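PDB 4NRH: CopN from Chlamydia pneumoniae, which probably acts as a type III secretion gatekeeper that, in complex with the chaperone Scc3, directs the secretion of translocator proteins. Local coordinates for residues T197-F202 / V229-H234; I218-D223 / N253-D258. One frame throughout, in Å; residues are numbered along the deposited sequence.

Contact 1 of 2, residues T197-F202 / V229-H234; sequences TSYDYF and VAESYH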
loop_
_atom_site.group_PDB
_atom_site.type_symbol
_atom_site.label_atom_id
_atom_site.label_comp_id
_atom_site.label_asym_id
_atom_site.label_seq_id
_atom_site.Cartn_x
_atom_site.Cartn_y
_atom_site.Cartn_z
ATOM N N THR A 197 -3.399 -4.899 -8.416
ATOM C CA THR A 197 -3.173 -4.006 -9.550
ATOM C C THR A 197 -2.549 -4.750 -10.728
ATOM O O THR A 197 -2.838 -4.446 -11.885
ATOM C CB THR A 197 -2.268 -2.819 -9.172
ATOM O OG1 THR A 197 -0.962 -3.300 -8.829
ATOM C CG2 THR A 197 -2.852 -2.056 -7.991
ATOM N N SER A 198 -1.692 -5.721 -10.426
ATOM C CA SER A 198 -1.064 -6.534 -11.461
ATOM C C SER A 198 -2.093 -7.402 -12.174
ATOM O O SER A 198 -2.152 -7.423 -13.402
ATOM C CB SER A 198 0.034 -7.414 -10.867
ATOM O OG SER A 198 1.033 -6.631 -10.243
ATOM N N TYR A 199 -2.895 -8.122 -11.395
ATOM C CA TYR A 199 -3.959 -8.953 -11.947
ATOM C C TYR A 199 -4.915 -8.116 -12.788
ATOM O O TYR A 199 -5.345 -8.539 -13.857
ATOM C CB TYR A 199 -4.721 -9.675 -10.834
ATOM C CG TYR A 199 -3.958 -10.828 -10.220
ATOM C CD1 TYR A 199 -3.074 -10.623 -9.169
ATOM C CD2 TYR A 199 -4.123 -12.123 -10.693
ATOM C CE1 TYR A 199 -2.376 -11.677 -8.605
ATOM C CE2 TYR A 199 -3.433 -13.182 -10.136
ATOM C CZ TYR A 199 -2.561 -12.955 -9.094
ATOM O OH TYR A 199 -1.873 -14.010 -8.541
ATOM N N ASP A 200 -5.237 -6.925 -12.295
ATOM C CA ASP A 200 -6.101 -6.001 -13.022
ATOM C C ASP A 200 -5.453 -5.580 -14.336
ATOM O O ASP A 200 -6.114 -5.512 -15.373
ATOM C CB ASP A 200 -6.414 -4.770 -12.169
ATOM C CG ASP A 200 -7.229 -3.730 -12.918
ATOM O OD1 ASP A 200 -6.626 -2.901 -13.635
ATOM O OD2 ASP A 200 -8.471 -3.741 -12.793
ATOM N N TYR A 201 -4.156 -5.295 -14.282
ATOM C CA TYR A 201 -3.415 -4.870 -15.461
ATOM C C TYR A 201 -3.358 -5.968 -16.519
ATOM O O TYR A 201 -3.680 -5.735 -17.682
ATOM C CB TYR A 201 -1.995 -4.446 -15.075
ATOM C CG TYR A 201 -1.142 -4.024 -16.249
ATOM C CD1 TYR A 201 -1.401 -2.841 -16.928
ATOM C CD2 TYR A 201 -0.079 -4.808 -16.681
ATOM C CE1 TYR A 201 -0.628 -2.450 -18.002
ATOM C CE2 TYR A 201 0.702 -4.423 -17.754
ATOM C CZ TYR A 201 0.422 -3.242 -18.411
ATOM O OH TYR A 201 1.191 -2.849 -19.480
ATOM N N PHE A 202 -2.969 -7.170 -16.107
ATOM C CA PHE A 202 -2.809 -8.280 -17.042
ATOM C C PHE A 202 -4.138 -8.796 -17.588
ATOM O O PHE A 202 -4.206 -9.233 -18.734
ATOM C CB PHE A 202 -2.031 -9.417 -16.378
ATOM C CG PHE A 202 -0.593 -9.079 -16.104
ATOM C CD1 PHE A 202 0.231 -8.633 -17.125
ATOM C CD2 PHE A 202 -0.067 -9.201 -14.831
ATOM C CE1 PHE A 202 1.554 -8.317 -16.879
ATOM C CE2 PHE A 202 1.253 -8.888 -14.579
ATOM C CZ PHE A 202 2.065 -8.445 -15.605
ATOM N N VAL A 229 0.227 -15.323 -16.145
ATOM C CA VAL A 229 1.136 -14.228 -16.464
ATOM C C VAL A 229 1.413 -13.369 -15.232
ATOM O O VAL A 229 2.552 -12.965 -14.987
ATOM C CB VAL A 229 0.571 -13.338 -17.592
ATOM C CG1 VAL A 229 1.508 -12.178 -17.879
ATOM C CG2 VAL A 229 0.336 -14.161 -18.851
ATOM N N ALA A 230 0.367 -13.100 -14.455
ATOM C CA ALA A 230 0.494 -12.307 -13.237
ATOM C C ALA A 230 1.382 -12.993 -12.206
ATOM O O ALA A 230 2.169 -12.341 -11.520
ATOM C CB ALA A 230 -0.880 -12.025 -12.644
ATOM N N GLU A 231 1.251 -14.311 -12.098
ATOM C CA GLU A 231 2.062 -15.081 -11.161
ATOM C C GLU A 231 3.529 -15.099 -11.582
ATOM O O GLU A 231 4.422 -15.088 -10.737
ATOM C CB GLU A 231 1.525 -16.509 -11.031
ATOM C CG GLU A 231 0.217 -16.602 -10.255
ATOM C CD GLU A 231 -0.455 -17.955 -10.391
ATOM O OE1 GLU A 231 -0.054 -18.737 -11.278
ATOM O OE2 GLU A 231 -1.387 -18.237 -9.609
ATOM N N SER A 232 3.770 -15.129 -12.889
ATOM C CA SER A 232 5.132 -15.084 -13.413
ATOM C C SER A 232 5.751 -13.720 -13.133
ATOM O O SER A 232 6.912 -13.624 -12.735
ATOM C CB SER A 232 5.149 -15.376 -14.917
ATOM O OG SER A 232 4.914 -16.749 -15.175
ATOM N N TYR A 233 4.961 -12.674 -13.351
ATOM C CA TYR A 233 5.366 -11.298 -13.078
ATOM C C TYR A 233 5.811 -11.133 -11.628
ATOM O O TYR A 233 6.847 -10.529 -11.349
ATOM C CB TYR A 233 4.214 -10.343 -13.403
ATOM C CG TYR A 233 4.512 -8.875 -13.192
ATOM C CD1 TYR A 233 5.532 -8.242 -13.890
ATOM C CD2 TYR A 233 3.749 -8.115 -12.315
ATOM C CE1 TYR A 233 5.797 -6.896 -13.705
ATOM C CE2 TYR A 233 4.002 -6.771 -12.125
ATOM C CZ TYR A 233 5.027 -6.165 -12.821
ATOM O OH TYR A 233 5.282 -4.825 -12.629
ATOM N N HIS A 234 5.018 -11.674 -10.709
ATOM C CA HIS A 234 5.319 -11.590 -9.284
ATOM C C HIS A 234 6.506 -12.469 -8.908
ATOM O O HIS A 234 7.279 -12.129 -8.013
ATOM C CB HIS A 234 4.091 -11.979 -8.462
ATOM C CG HIS A 234 2.963 -11.003 -8.573
ATOM N ND1 HIS A 234 1.639 -11.388 -8.543
ATOM C CD2 HIS A 234 2.960 -9.657 -8.713
ATOM C CE1 HIS A 234 0.871 -10.320 -8.662
ATOM N NE2 HIS A 234 1.648 -9.257 -8.766
HETATM O O HOH W 1 -2.394 -16.527 -8.108
#
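F202 drives one edge of its ring into the face of Y233 in an offset edge-to-face pair, the planes 77° apart and F202 CZ 3.5 Å from Y233 CG. V229 CG1 lies over one face of F202, 4.0 Å from the ring centroid, a CH-pi contact; on the opposite face sits CD2 of Y201. With CG anti to the backbone N (chi1 -179°), Y233 sets the CB end of its ring against F202; further out, CE2 meets S198 OG, which lies near the ring plane, at 3.5 Å. The Y233 hydroxyl is hydrogen-bonded to T276 OG1. This is a buried crossing of two helices in the all-helical C-terminal part of the chain: helix 179-215 runs over helix 226-237 with local axes 9.4 Å apart, and A230 lies between the rings of Y199 and F202. A230 CB sits over one face of Y199, 3.8 Å from the ring centroid, and also touches F202 CD2. S198 OG, anti to its own carbonyl carbon (chi1 -59°), hydrogen-bonds H234 NE2 at 3.1 Å at the edge of the imidazole; either could donate. H234 CE1 meets Y199 CE1 obliquely. At the outer end of Y199, its hydroxyl and E231 OE2 share a water, which donates to the carboxylate, while Y152 meets the Y199 ring nearly parallel.

Contact 2 of 2, residues I218-D223 / N253-D258; sequences IQTPSD and NLIGDD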
loop_
_atom_site.group_PDB
_atom_site.type_symbol
_atom_site.label_atom_id
_atom_site.label_comp_id
_atom_site.label_asym_id
_atom_site.label_seq_id
_atom_site.Cartn_x
_atom_site.Cartn_y
_atom_site.Cartn_z
ATOM N N ILE A 218 0.081 -16.522 -35.237
ATOM C CA ILE A 218 0.905 -17.140 -34.204
ATOM C C ILE A 218 0.050 -17.811 -33.132
ATOM O O ILE A 218 -0.766 -17.162 -32.478
ATOM C CB ILE A 218 1.840 -16.112 -33.542
ATOM C CG1 ILE A 218 2.784 -15.514 -34.586
ATOM C CG2 ILE A 218 2.632 -16.761 -32.416
ATOM C CD1 ILE A 218 3.723 -14.472 -34.031
ATOM N N GLN A 219 0.244 -19.114 -32.961
ATOM C CA GLN A 219 -0.500 -19.880 -31.971
ATOM C C GLN A 219 0.123 -19.747 -30.584
ATOM O O GLN A 219 1.343 -19.824 -30.433
ATOM C CB GLN A 219 -0.567 -21.354 -32.381
ATOM C CG GLN A 219 -1.065 -22.294 -31.291
ATOM C CD GLN A 219 -2.578 -22.312 -31.170
ATOM O OE1 GLN A 219 -3.216 -21.273 -31.003
ATOM N NE2 GLN A 219 -3.160 -23.504 -31.255
ATOM N N THR A 220 -0.719 -19.548 -29.575
ATOM C CA THR A 220 -0.252 -19.438 -28.199
ATOM C C THR A 220 -0.728 -20.645 -27.392
ATOM O O THR A 220 -1.739 -21.257 -27.734
ATOM C CB THR A 220 -0.752 -18.135 -27.538
ATOM O OG1 THR A 220 -2.179 -18.057 -27.645
ATOM C CG2 THR A 220 -0.131 -16.925 -28.213
ATOM N N PRO A 221 0.005 -20.996 -26.321
ATOM C CA PRO A 221 -0.370 -22.146 -25.489
ATOM C C PRO A 221 -1.747 -22.001 -24.847
ATOM O O PRO A 221 -2.106 -20.917 -24.384
ATOM C CB PRO A 221 0.727 -22.178 -24.420
ATOM C CG PRO A 221 1.887 -21.490 -25.050
ATOM C CD PRO A 221 1.291 -20.413 -25.899
ATOM N N SER A 222 -2.506 -23.092 -24.832
ATOM C CA SER A 222 -3.865 -23.090 -24.302
ATOM C C SER A 222 -3.879 -22.898 -22.788
ATOM O O SER A 222 -4.856 -22.403 -22.227
ATOM C CB SER A 222 -4.586 -24.389 -24.673
ATOM O OG SER A 222 -3.994 -25.504 -24.032
ATOM N N ASP A 223 -2.790 -23.288 -22.131
ATOM C CA ASP A 223 -2.695 -23.182 -20.677
ATOM C C ASP A 223 -2.289 -21.783 -20.218
ATOM O O ASP A 223 -1.991 -21.566 -19.045
ATOM C CB ASP A 223 -1.709 -24.225 -20.135
ATOM C CG ASP A 223 -0.321 -24.111 -20.756
ATOM O OD1 ASP A 223 -0.018 -23.082 -21.397
ATOM O OD2 ASP A 223 0.474 -25.060 -20.600
ATOM N N ASN A 253 8.908 -20.326 -20.545
ATOM C CA ASN A 253 8.100 -21.330 -19.860
ATOM C C ASN A 253 6.625 -20.947 -19.877
ATOM O O ASN A 253 5.744 -21.802 -19.796
ATOM C CB ASN A 253 8.572 -21.511 -18.414
ATOM C CG ASN A 253 9.954 -22.123 -18.323
ATOM O OD1 ASN A 253 10.444 -22.725 -19.279
ATOM N ND2 ASN A 253 10.593 -21.973 -17.168
ATOM N N LEU A 254 6.371 -19.647 -19.980
ATOM C CA LEU A 254 5.019 -19.109 -19.923
ATOM C C LEU A 254 4.274 -19.208 -21.258
ATOM O O LEU A 254 3.118 -19.628 -21.297
ATOM C CB LEU A 254 5.065 -17.652 -19.454
ATOM C CG LEU A 254 3.737 -16.937 -19.210
ATOM C CD1 LEU A 254 2.935 -17.669 -18.146
ATOM C CD2 LEU A 254 3.977 -15.491 -18.806
ATOM N N ILE A 255 4.932 -18.817 -22.348
ATOM C CA ILE A 255 4.244 -18.666 -23.629
ATOM C C ILE A 255 4.900 -19.454 -24.771
ATOM O O ILE A 255 4.388 -19.485 -25.890
ATOM C CB ILE A 255 4.165 -17.172 -24.030
ATOM C CG1 ILE A 255 3.052 -16.934 -25.058
ATOM C CG2 ILE A 255 5.518 -16.680 -24.532
ATOM C CD1 ILE A 255 2.810 -15.476 -25.382
ATOM N N GLY A 256 6.015 -20.115 -24.488
ATOM C CA GLY A 256 6.704 -20.879 -25.515
ATOM C C GLY A 256 7.873 -20.138 -26.140
ATOM O O GLY A 256 8.348 -19.141 -25.596
ATOM N N ASP A 257 8.340 -20.631 -27.283
ATOM C CA ASP A 257 9.600 -20.167 -27.862
ATOM C C ASP A 257 9.463 -19.239 -29.070
ATOM O O ASP A 257 10.471 -18.816 -29.638
ATOM C CB ASP A 257 10.460 -21.372 -28.252
ATOM C CG ASP A 257 10.929 -22.165 -27.050
ATOM O OD1 ASP A 257 11.239 -21.544 -26.012
ATOM O OD2 ASP A 257 10.989 -23.409 -27.144
ATOM N N ASP A 258 8.234 -18.931 -29.476
ATOM C CA ASP A 258 8.031 -18.012 -30.594
ATOM C C ASP A 258 8.553 -16.625 -30.230
ATOM O O ASP A 258 8.202 -16.078 -29.185
ATOM C CB ASP A 258 6.554 -17.945 -30.988
ATOM C CG ASP A 258 6.302 -16.996 -32.144
ATOM O OD1 ASP A 258 6.110 -15.788 -31.895
ATOM O OD2 ASP A 258 6.302 -17.461 -33.303
#
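I218 lays CG2 over one face of the D258 carboxylate, 3.7 Å from CG, while CD1 comes in obliquely at the OD1 side, 3.5 Å from that oxygen. CG1 of I218 is anti to its carbonyl carbon (chi1 -61°), leaving CG2 anti to the backbone N and turned to the carboxylate. The second flat group is the I255-G256 peptide: P221 CG stands over one of its faces, 3.3 Å from I255 O, and CD is closer still to the same oxygen at 3.2 Å. CD also reaches I255 CG1 at 4.0 Å. No hydrogen bond joins the two segments; the contacts are van der Waals ones, several of them carbon against oxygen. The loop between helices 179-215 and 226-237 here runs against the turn linking helix 244-255 to helix 259-272. G256 leaves the first of these helices with positive phi (98°), a backbone conformation that suits glycine. D258 is the N-cap of the next helix; OD1 accepts from the backbone N of S261, which fixes the carboxylate that I218 covers. T220 CG2 touches I255 CD1 more loosely, and both side chains also pack on L213 of helix 179-215.

Overall arrangement
From the N terminus the chain reaches these contacts late, through the long helix 179-215. Contact 1 closes first, when helix 226-237 returns across that helix after 26 intervening residues. The loop 218-223 lies within this span and waits for its partner until helix 244-255 ends; contact 2 then closes over 29 residues, a span that includes 229-234. The segments therefore alternate and the two closures cross. Their centres are about 17 Å apart, and L254 joins them: CD1 packs on S232 OG and CD2 on V229 CG2. Contact 1 joins two helices; contact 2 ties an interhelical loop to the end of helix 244-255 and the turn before helix 259-272. T197, in segment 197-202, packs on E23 of the chaperone chain.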